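Local coordinates for aminotransferase (Bacillus subtilis, PDB 6L1O), which is a pyridoxal-phosphate-dependent aminotransferase encoded in the operon for biosynthesis of the dipeptide antibiotic bacilysin, at residues V350-G355 and V366-V371; I302-A307 and E375-F380; D342-H347 and T382-L387. All blocks are in the same frame, centred on the assembly; numbering follows the deposited sequence.

How the contacts relate
The three contacts build one side of the C-terminal part of the aminotransferase, where helices lie against a small antiparallel sheet. Contact 1 is the hairpin pairing of that sheet; the nearest atoms of its Arg367 side chain and the bound pyridoxal phosphate are about 5 Å apart, whereas contacts 2 and 3 lie away from the cofactor. Their centres are about 12 Å and 13 Å from that of contact 1. Helix 374-385 serves both, packing on 302-307 through its first turns and on 342-347 through its C-terminal end and Leu387. Phe380 bridges to contact 1, with CE1 3.5 Å from Val350 CG2, and Leu344 reaches it from contact 3, with CD1 4.1 Å from Val352 CG2.

Contact 1. Residues V350-G355 and V366-V371; sequences VVVTPG and VRISMV
Arg367 N donates to Thr353 O over 2.8 Å, and Thr353 N returns a bond of 3.0 Å to Arg367 O. Both are nearly straight, the second with an N-H...O angle of 165°, and together they make Thr353 and Arg367 an antiparallel hydrogen-bonded pair. Thr353 O also receives a CA-H...O contact from Val366 CA at 3.3 Å. Pro354 and Val366 follow as a non-hydrogen-bonded pair. Strands 353-354 and 365-369 thus form a beta hairpin; within the chain 353-354 is an outer strand of a three-strand sheet, with 365-369 in the middle.

The Thr353 and Arg367 side chains run side by side on one face of this hairpin. Arg367 CG is anti to the backbone N (chi1 -166°), and the bend at chi3 (65°) brings NE to 3.7 Å from Thr353 OG1. NH2 makes a weak bond of 3.4 Å to the same OG1, which lies oblique to the guanidinium. The stronger polar partner of Arg367 is Asn178, whose OD1 accepts from NH1. On the Val366 face the contact is apolar: Val352 sends CG2 against Val366 CB at 3.8 Å and CG1 against Ile368 CG1 at 3.9 Å.

Asn178 belongs to the pyridoxal phosphate pocket, and in class I aminotransferases an arginine at the corresponding place typically binds the substrate carboxylate. The hairpin pairing holds the Arg367 backbone and Asn178 chiefly orients its guanidinium, consistent with that role here.

Contact 2. Residues I302-A307 and E375-F380; sequences IDFFTA and EDLREF
Phe305 and Phe380 make the buried, apolar part of this contact. Phe305 CE1 meets Phe380 CD2 at 3.6 Å, and Phe305 CZ lies 3.7 Å from Phe380 CE2. Phe380 CD2 comes to the edge of the Phe305 ring, near its plane; the rings meet obliquely, with planes at 47° and centroids 5.7 Å apart. Leu377 CB touches both phenylalanines of 302-307, 4.1 Å from Phe305 CD1 and slightly farther from Phe304 CE2.

These residues join helices 289-313 and 374-385, whose segments 302-307 and 375-380 run nearly parallel, with axes 10.1 Å apart at 14°. The pair belongs to the C-terminal part of the class I aminotransferase fold, and Met370, in the loop between strand 365-369 and helix 374-385, also packs on Phe305.

Toward solvent the apolar packing gives way to a partly exposed, charged rim. Phe304, itself partly exposed, presents its edge to the guanidinium of Arg378: CZ sits over one face of that group, 3.5 Å from NH2, with the planes 76° apart. Arg378 in turn forms a salt bridge with the exposed Glu375 of its own helix, through long, weak hydrogen bonds from NE to OE1 and OE2.

Contact 3. Residues D342-H347 and T382-L387; sequences DYLLEH and TRIQKL
Leu387 projects from the C-terminal end of 382-387 toward helix 337-348, and the two methyl groups of its fork meet different side chains. From CB, which starts toward 342-347, the chain runs to CG, set anti to the carbonyl carbon (chi1 -57°). There it divides. CD1 meets both Tyr343 and Leu344, 3.8 Å from Tyr343 CE2 and equally close to Leu344 CD2. Its approach to the Tyr343 ring is oblique, and the two side chains pass each other in opposite directions. CD2 instead turns to the last residue of the facing segment, touching the backbone O of His347 at 3.5 Å and its CB at 3.6 Å. A single leucine therefore covers about one turn of the neighbouring helix, and no hydrogen bond crosses the contact.

Helices 337-348 and 374-385 belong to the C-terminal part of the aminotransferase fold, and Val350, in the strand just after the first of them, packs on both Leu344 and Arg383. One turn before Leu387, Ile384 CD1 lies 4.1 Å from Leu344 CD1 and crosses that side chain obliquely. Leu313 of helix 289-313 also touches Ile384.

The exposed His347 is held within its own helix. Its ND1 donates to Tyr343 O over 3.2 Å, in the carbonyl plane and on a lone pair, and the same oxygen accepts the backbone N of His347. This bond limits rotation of the imidazole; ND1 also lies over the centre of the Tyr343 ring, 3.6 Å above its plane, while Phe334 meets Tyr343 in an edge-to-face pair.

Contact 1. Residues V350-G355 and V366-V371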
loop_
_atom_site.group_PDB
_atom_site.type_symbol
_atom_site.label_atom_id
_atom_site.label_comp_id
_atom_site.label_asym_id
_atom_site.label_seq_id
_atom_site.Cartn_x
_atom_site.Cartn_y
_atom_site.Cartn_z
ATOM N N VAL B 350 7.507 -24.876 21.892
ATOM C CA VAL B 350 7.213 -24.892 20.426
ATOM C C VAL B 350 5.936 -24.102 20.133
ATOM O O VAL B 350 5.057 -23.994 21.005
ATOM C CB VAL B 350 7.079 -26.314 19.906
ATOM C CG1 VAL B 350 8.380 -27.084 20.191
ATOM C CG2 VAL B 350 5.884 -27.057 20.484
ATOM N N VAL B 351 5.850 -23.561 18.917
ATOM C CA VAL B 351 4.676 -22.822 18.463
ATOM C C VAL B 351 3.971 -23.533 17.359
ATOM O O VAL B 351 4.575 -23.845 16.313
ATOM C CB VAL B 351 5.049 -21.407 17.995
ATOM C CG1 VAL B 351 3.794 -20.653 17.460
ATOM C CG2 VAL B 351 5.691 -20.654 19.117
ATOM N N VAL B 352 2.712 -23.853 17.603
ATOM C CA VAL B 352 1.734 -24.204 16.539
ATOM C C VAL B 352 0.594 -23.152 16.534
ATOM O O VAL B 352 0.408 -22.457 17.530
ATOM C CB VAL B 352 1.164 -25.609 16.680
ATOM C CG1 VAL B 352 2.289 -26.633 16.628
ATOM C CG2 VAL B 352 0.381 -25.751 17.978
ATOM N N THR B 353 -0.148 -23.041 15.445
ATOM C CA THR B 353 -1.223 -22.067 15.397
ATOM C C THR B 353 -2.506 -22.731 15.884
ATOM O O THR B 353 -2.925 -23.717 15.303
ATOM C CB THR B 353 -1.467 -21.533 13.990
ATOM O OG1 THR B 353 -0.237 -21.284 13.334
ATOM C CG2 THR B 353 -2.301 -20.220 14.051
ATOM N N PRO B 354 -3.157 -22.159 16.899
ATOM C CA PRO B 354 -4.403 -22.789 17.338
ATOM C C PRO B 354 -5.468 -22.601 16.302
ATOM O O PRO B 354 -5.586 -21.526 15.718
ATOM C CB PRO B 354 -4.724 -22.061 18.677
ATOM C CG PRO B 354 -3.993 -20.774 18.601
ATOM C CD PRO B 354 -2.825 -20.949 17.684
ATOM N N GLY B 355 -6.203 -23.675 16.015
ATOM C CA GLY B 355 -7.140 -23.691 14.934
ATOM C C GLY B 355 -8.246 -22.666 15.079
ATOM O O GLY B 355 -8.805 -22.211 14.117
ATOM N N VAL B 366 -4.932 -27.838 15.313
ATOM C CA VAL B 366 -3.891 -26.848 15.266
ATOM C C VAL B 366 -3.338 -26.862 13.826
ATOM O O VAL B 366 -3.364 -27.915 13.146
ATOM C CB VAL B 366 -2.788 -27.038 16.311
ATOM C CG1 VAL B 366 -3.301 -26.774 17.710
ATOM C CG2 VAL B 366 -2.141 -28.428 16.233
ATOM N N ARG B 367 -2.834 -25.719 13.374
ATOM C CA ARG B 367 -2.145 -25.619 12.074
ATOM C C ARG B 367 -0.632 -25.636 12.288
ATOM O O ARG B 367 -0.106 -24.909 13.136
ATOM C CB ARG B 367 -2.525 -24.337 11.342
ATOM C CG ARG B 367 -2.116 -24.359 9.875
ATOM C CD ARG B 367 -2.177 -22.972 9.253
ATOM N NE ARG B 367 -1.225 -22.101 9.851
ATOM C CZ ARG B 367 -0.993 -20.840 9.518
ATOM N NH1 ARG B 367 -1.703 -20.248 8.569
ATOM N NH2 ARG B 367 -0.027 -20.175 10.153
ATOM N N ILE B 368 0.059 -26.446 11.510
ATOM C CA ILE B 368 1.486 -26.672 11.719
ATOM C C ILE B 368 2.171 -26.462 10.378
ATOM O O ILE B 368 1.764 -27.039 9.393
ATOM C CB ILE B 368 1.783 -28.109 12.236
ATOM C CG1 ILE B 368 0.959 -28.460 13.485
ATOM C CG2 ILE B 368 3.269 -28.304 12.550
ATOM C CD1 ILE B 368 1.267 -29.857 14.036
ATOM N N SER B 369 3.129 -25.559 10.321
ATOM C CA SER B 369 3.622 -25.184 8.985
ATOM C C SER B 369 4.946 -25.832 8.727
ATOM O O SER B 369 5.779 -25.939 9.634
ATOM C CB SER B 369 3.742 -23.680 8.827
ATOM O OG SER B 369 4.388 -23.174 9.937
ATOM N N MET B 370 5.159 -26.175 7.491
ATOM C CA MET B 370 6.347 -26.938 7.110
ATOM C C MET B 370 7.387 -25.995 6.455
ATOM O O MET B 370 8.146 -26.414 5.593
ATOM C CB MET B 370 5.988 -28.032 6.179
ATOM C CG MET B 370 5.029 -29.066 6.728
ATOM S SD MET B 370 5.743 -30.089 7.992
ATOM C CE MET B 370 5.084 -29.341 9.454
ATOM N N VAL B 371 7.418 -24.756 6.903
ATOM C CA VAL B 371 8.435 -23.774 6.451
ATOM C C VAL B 371 9.586 -23.700 7.451
ATOM O O VAL B 371 10.015 -22.634 7.843
ATOM C CB VAL B 371 7.814 -22.356 6.200
ATOM C CG1 VAL B 371 6.931 -22.366 4.977
ATOM C CG2 VAL B 371 7.089 -21.793 7.430
#

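Contact 2. Residues I302-A307 and E375-F380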
loop_
_atom_site.group_PDB
_atom_site.type_symbol
_atom_site.label_atom_id
_atom_site.label_comp_id
_atom_site.label_asym_id
_atom_site.label_seq_id
_atom_site.Cartn_x
_atom_site.Cartn_y
_atom_site.Cartn_z
ATOM N N ILE B 302 6.653 -32.646 4.660
ATOM C CA ILE B 302 5.367 -33.183 5.055
ATOM C C ILE B 302 5.443 -34.685 5.323
ATOM O O ILE B 302 5.000 -35.161 6.384
ATOM C CB ILE B 302 4.299 -32.904 3.995
ATOM C CG1 ILE B 302 3.911 -31.423 4.051
ATOM C CG2 ILE B 302 3.074 -33.798 4.202
ATOM C CD1 ILE B 302 3.146 -30.986 2.805
ATOM N N ASP B 303 6.038 -35.411 4.398
ATOM C CA ASP B 303 6.212 -36.851 4.559
ATOM C C ASP B 303 7.103 -37.209 5.750
ATOM O O ASP B 303 6.724 -38.068 6.575
ATOM C CB ASP B 303 6.743 -37.462 3.284
ATOM C CG ASP B 303 5.720 -37.455 2.160
ATOM O OD1 ASP B 303 4.579 -36.967 2.342
ATOM O OD2 ASP B 303 6.056 -37.934 1.065
ATOM N N PHE B 304 8.259 -36.572 5.836
ATOM C CA PHE B 304 9.163 -36.714 6.991
ATOM C C PHE B 304 8.494 -36.444 8.347
ATOM O O PHE B 304 8.614 -37.262 9.294
ATOM C CB PHE B 304 10.339 -35.785 6.838
ATOM C CG PHE B 304 11.270 -35.756 8.026
ATOM C CD1 PHE B 304 12.165 -36.811 8.257
ATOM C CD2 PHE B 304 11.249 -34.694 8.916
ATOM C CE1 PHE B 304 13.043 -36.766 9.341
ATOM C CE2 PHE B 304 12.091 -34.651 10.009
ATOM C CZ PHE B 304 13.001 -35.700 10.207
ATOM N N PHE B 305 7.851 -35.278 8.447
ATOM C CA PHE B 305 7.228 -34.819 9.648
ATOM C C PHE B 305 6.045 -35.676 10.090
ATOM O O PHE B 305 5.908 -36.009 11.273
ATOM C CB PHE B 305 6.706 -33.372 9.454
ATOM C CG PHE B 305 6.079 -32.770 10.685
ATOM C CD1 PHE B 305 6.882 -32.297 11.747
ATOM C CD2 PHE B 305 4.713 -32.678 10.793
ATOM C CE1 PHE B 305 6.305 -31.746 12.882
ATOM C CE2 PHE B 305 4.126 -32.149 11.929
ATOM C CZ PHE B 305 4.904 -31.668 12.956
ATOM N N THR B 306 5.143 -35.967 9.200
ATOM C CA THR B 306 3.946 -36.742 9.593
ATOM C C THR B 306 4.351 -38.207 9.981
ATOM O O THR B 306 3.789 -38.834 10.908
ATOM C CB THR B 306 2.858 -36.741 8.526
ATOM O OG1 THR B 306 3.379 -37.173 7.277
ATOM C CG2 THR B 306 2.242 -35.311 8.355
ATOM N N ALA B 307 5.344 -38.739 9.293
ATOM C CA ALA B 307 5.830 -40.097 9.637
ATOM C C ALA B 307 6.474 -40.099 11.001
ATOM O O ALA B 307 6.314 -41.042 11.776
ATOM C CB ALA B 307 6.781 -40.605 8.555
ATOM N N GLU B 375 15.849 -30.462 10.663
ATOM C CA GLU B 375 16.244 -30.644 12.062
ATOM C C GLU B 375 15.387 -29.825 13.055
ATOM O O GLU B 375 15.238 -30.206 14.234
ATOM C CB GLU B 375 17.719 -30.378 12.245
ATOM C CG GLU B 375 18.610 -31.446 11.573
ATOM C CD GLU B 375 18.390 -32.873 12.106
ATOM O OE1 GLU B 375 18.212 -33.032 13.354
ATOM O OE2 GLU B 375 18.331 -33.845 11.267
ATOM N N ASP B 376 14.817 -28.725 12.600
ATOM C CA ASP B 376 13.820 -28.011 13.405
ATOM C C ASP B 376 12.527 -28.833 13.503
ATOM O O ASP B 376 11.945 -28.936 14.560
ATOM C CB ASP B 376 13.504 -26.637 12.806
ATOM C CG ASP B 376 14.580 -25.586 13.091
ATOM O OD1 ASP B 376 15.578 -25.881 13.796
ATOM O OD2 ASP B 376 14.438 -24.452 12.567
ATOM N N LEU B 377 12.144 -29.470 12.393
ATOM C CA LEU B 377 11.010 -30.375 12.415
ATOM C C LEU B 377 11.278 -31.540 13.378
ATOM O O LEU B 377 10.384 -31.972 14.134
ATOM C CB LEU B 377 10.671 -30.874 11.020
ATOM C CG LEU B 377 10.338 -29.795 9.950
ATOM C CD1 LEU B 377 10.004 -30.412 8.601
ATOM C CD2 LEU B 377 9.165 -28.926 10.412
ATOM N N ARG B 378 12.513 -32.040 13.382
ATOM C CA ARG B 378 12.845 -33.141 14.250
ATOM C C ARG B 378 12.835 -32.744 15.698
ATOM O O ARG B 378 12.326 -33.504 16.558
ATOM C CB ARG B 378 14.180 -33.775 13.898
ATOM C CG ARG B 378 14.424 -35.089 14.680
ATOM C CD ARG B 378 15.829 -35.625 14.482
ATOM N NE ARG B 378 16.175 -35.717 13.058
ATOM C CZ ARG B 378 15.901 -36.738 12.253
ATOM N NH1 ARG B 378 15.228 -37.784 12.705
ATOM N NH2 ARG B 378 16.303 -36.699 10.979
ATOM N N GLU B 379 13.423 -31.615 15.995
ATOM C CA GLU B 379 13.528 -31.115 17.369
ATOM C C GLU B 379 12.118 -30.788 17.974
ATOM O O GLU B 379 11.856 -31.077 19.130
ATOM C CB GLU B 379 14.436 -29.883 17.389
ATOM C CG GLU B 379 14.676 -29.225 18.743
ATOM C CD GLU B 379 15.356 -30.097 19.772
ATOM O OE1 GLU B 379 15.988 -31.128 19.411
ATOM O OE2 GLU B 379 15.239 -29.728 20.979
ATOM N N PHE B 380 11.203 -30.301 17.137
ATOM C CA PHE B 380 9.786 -30.136 17.520
ATOM C C PHE B 380 9.222 -31.470 18.064
ATOM O O PHE B 380 8.708 -31.541 19.201
ATOM C CB PHE B 380 8.983 -29.656 16.277
ATOM C CG PHE B 380 7.519 -29.507 16.513
ATOM C CD1 PHE B 380 6.995 -28.290 16.976
ATOM C CD2 PHE B 380 6.647 -30.556 16.252
ATOM C CE1 PHE B 380 5.631 -28.140 17.178
ATOM C CE2 PHE B 380 5.276 -30.409 16.443
ATOM C CZ PHE B 380 4.772 -29.207 16.898
#

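Contact 3. Residues D342-H347 and T382-L387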
loop_
_atom_site.group_PDB
_atom_site.type_symbol
_atom_site.label_atom_id
_atom_site.label_comp_id
_atom_site.label_asym_id
_atom_site.label_seq_id
_atom_site.Cartn_x
_atom_site.Cartn_y
_atom_site.Cartn_z
ATOM N N ASP B 342 -1.186 -23.463 23.886
ATOM C CA ASP B 342 -0.554 -22.871 25.088
ATOM C C ASP B 342 0.270 -23.901 25.904
ATOM O O ASP B 342 1.372 -23.590 26.384
ATOM C CB ASP B 342 -1.600 -22.211 25.985
ATOM C CG ASP B 342 -1.998 -20.800 25.511
ATOM O OD1 ASP B 342 -1.257 -20.162 24.742
ATOM O OD2 ASP B 342 -3.078 -20.301 25.928
ATOM N N TYR B 343 -0.258 -25.117 26.035
ATOM C CA TYR B 343 0.428 -26.203 26.732
ATOM C C TYR B 343 1.738 -26.607 26.019
ATOM O O TYR B 343 2.769 -26.863 26.689
ATOM C CB TYR B 343 -0.485 -27.402 26.875
ATOM C CG TYR B 343 0.095 -28.503 27.753
ATOM C CD1 TYR B 343 -0.219 -28.574 29.134
ATOM C CD2 TYR B 343 0.929 -29.497 27.209
ATOM C CE1 TYR B 343 0.310 -29.586 29.938
ATOM C CE2 TYR B 343 1.470 -30.494 28.020
ATOM C CZ TYR B 343 1.160 -30.537 29.375
ATOM O OH TYR B 343 1.711 -31.553 30.139
ATOM N N LEU B 344 1.722 -26.600 24.682
ATOM C CA LEU B 344 2.914 -26.966 23.910
ATOM C C LEU B 344 3.938 -25.875 23.963
ATOM O O LEU B 344 5.134 -26.170 23.973
ATOM C CB LEU B 344 2.588 -27.266 22.445
ATOM C CG LEU B 344 1.809 -28.489 22.085
ATOM C CD1 LEU B 344 1.718 -28.589 20.570
ATOM C CD2 LEU B 344 2.328 -29.767 22.703
ATOM N N LEU B 345 3.484 -24.597 23.978
ATOM C CA LEU B 345 4.367 -23.491 24.118
ATOM C C LEU B 345 5.039 -23.467 25.515
ATOM O O LEU B 345 6.234 -23.319 25.625
ATOM C CB LEU B 345 3.641 -22.171 23.863
ATOM C CG LEU B 345 4.455 -20.882 24.036
ATOM C CD1 LEU B 345 5.764 -20.916 23.241
ATOM C CD2 LEU B 345 3.614 -19.671 23.684
ATOM N N GLU B 346 4.249 -23.665 26.570
ATOM C CA GLU B 346 4.776 -23.587 27.917
ATOM C C GLU B 346 5.711 -24.756 28.253
ATOM O O GLU B 346 6.778 -24.578 28.868
ATOM C CB GLU B 346 3.604 -23.513 28.877
ATOM C CG GLU B 346 3.961 -23.191 30.311
ATOM C CD GLU B 346 2.735 -22.823 31.138
ATOM O OE1 GLU B 346 2.096 -21.773 30.853
ATOM O OE2 GLU B 346 2.402 -23.584 32.073
ATOM N N HIS B 347 5.332 -25.949 27.862
ATOM C CA HIS B 347 6.042 -27.173 28.306
ATOM C C HIS B 347 7.049 -27.730 27.305
ATOM O O HIS B 347 7.852 -28.571 27.669
ATOM C CB HIS B 347 5.010 -28.242 28.663
ATOM C CG HIS B 347 4.231 -27.895 29.899
ATOM N ND1 HIS B 347 3.109 -27.088 29.872
ATOM C CD2 HIS B 347 4.469 -28.165 31.207
ATOM C CE1 HIS B 347 2.660 -26.916 31.105
ATOM N NE2 HIS B 347 3.466 -27.565 31.932
ATOM N N THR B 382 10.991 -34.186 19.026
ATOM C CA THR B 382 11.796 -34.569 20.200
ATOM C C THR B 382 11.327 -33.916 21.494
ATOM O O THR B 382 11.247 -34.572 22.552
ATOM C CB THR B 382 13.276 -34.247 19.997
ATOM O OG1 THR B 382 13.765 -35.065 18.946
ATOM C CG2 THR B 382 14.121 -34.516 21.286
ATOM N N ARG B 383 10.988 -32.650 21.419
ATOM C CA ARG B 383 10.549 -31.906 22.592
ATOM C C ARG B 383 9.166 -32.330 23.066
ATOM O O ARG B 383 8.931 -32.452 24.270
ATOM C CB ARG B 383 10.585 -30.412 22.339
ATOM C CG ARG B 383 11.973 -29.857 22.100
ATOM C CD ARG B 383 11.871 -28.401 21.852
ATOM N NE ARG B 383 13.146 -27.777 21.591
ATOM C CZ ARG B 383 13.335 -26.479 21.551
ATOM N NH1 ARG B 383 12.292 -25.644 21.743
ATOM N NH2 ARG B 383 14.535 -26.013 21.272
ATOM N N ILE B 384 8.272 -32.581 22.121
ATOM C CA ILE B 384 6.920 -32.946 22.446
ATOM C C ILE B 384 6.858 -34.356 23.025
ATOM O O ILE B 384 5.996 -34.661 23.861
ATOM C CB ILE B 384 6.002 -32.800 21.216
ATOM C CG1 ILE B 384 5.855 -31.316 20.863
ATOM C CG2 ILE B 384 4.628 -33.428 21.450
ATOM C CD1 ILE B 384 4.842 -31.061 19.712
ATOM N N GLN B 385 7.746 -35.227 22.555
ATOM C CA GLN B 385 7.824 -36.573 23.072
ATOM C C GLN B 385 7.960 -36.624 24.602
ATOM O O GLN B 385 7.350 -37.461 25.235
ATOM C CB GLN B 385 8.981 -37.318 22.456
ATOM C CG GLN B 385 8.808 -38.814 22.555
ATOM C CD GLN B 385 9.969 -39.517 21.883
ATOM O OE1 GLN B 385 11.126 -39.168 22.131
ATOM N NE2 GLN B 385 9.673 -40.473 21.006
ATOM N N LYS B 386 8.733 -35.702 25.167
ATOM C CA LYS B 386 8.941 -35.648 26.602
ATOM C C LYS B 386 7.639 -35.392 27.366
ATOM O O LYS B 386 7.538 -35.760 28.527
ATOM C CB LYS B 386 9.997 -34.595 26.947
ATOM C CG LYS B 386 11.382 -34.949 26.421
ATOM C CD LYS B 386 12.419 -33.883 26.714
ATOM C CE LYS B 386 12.149 -32.633 25.885
ATOM N NZ LYS B 386 13.236 -31.628 25.951
ATOM N N LEU B 387 6.649 -34.769 26.719
ATOM C CA LEU B 387 5.381 -34.407 27.376
ATOM C C LEU B 387 4.493 -35.595 27.659
ATOM O O LEU B 387 3.622 -35.529 28.520
ATOM C CB LEU B 387 4.611 -33.388 26.529
ATOM C CG LEU B 387 5.326 -32.083 26.197
ATOM C CD1 LEU B 387 4.349 -31.100 25.571
ATOM C CD2 LEU B 387 5.908 -31.494 27.450
#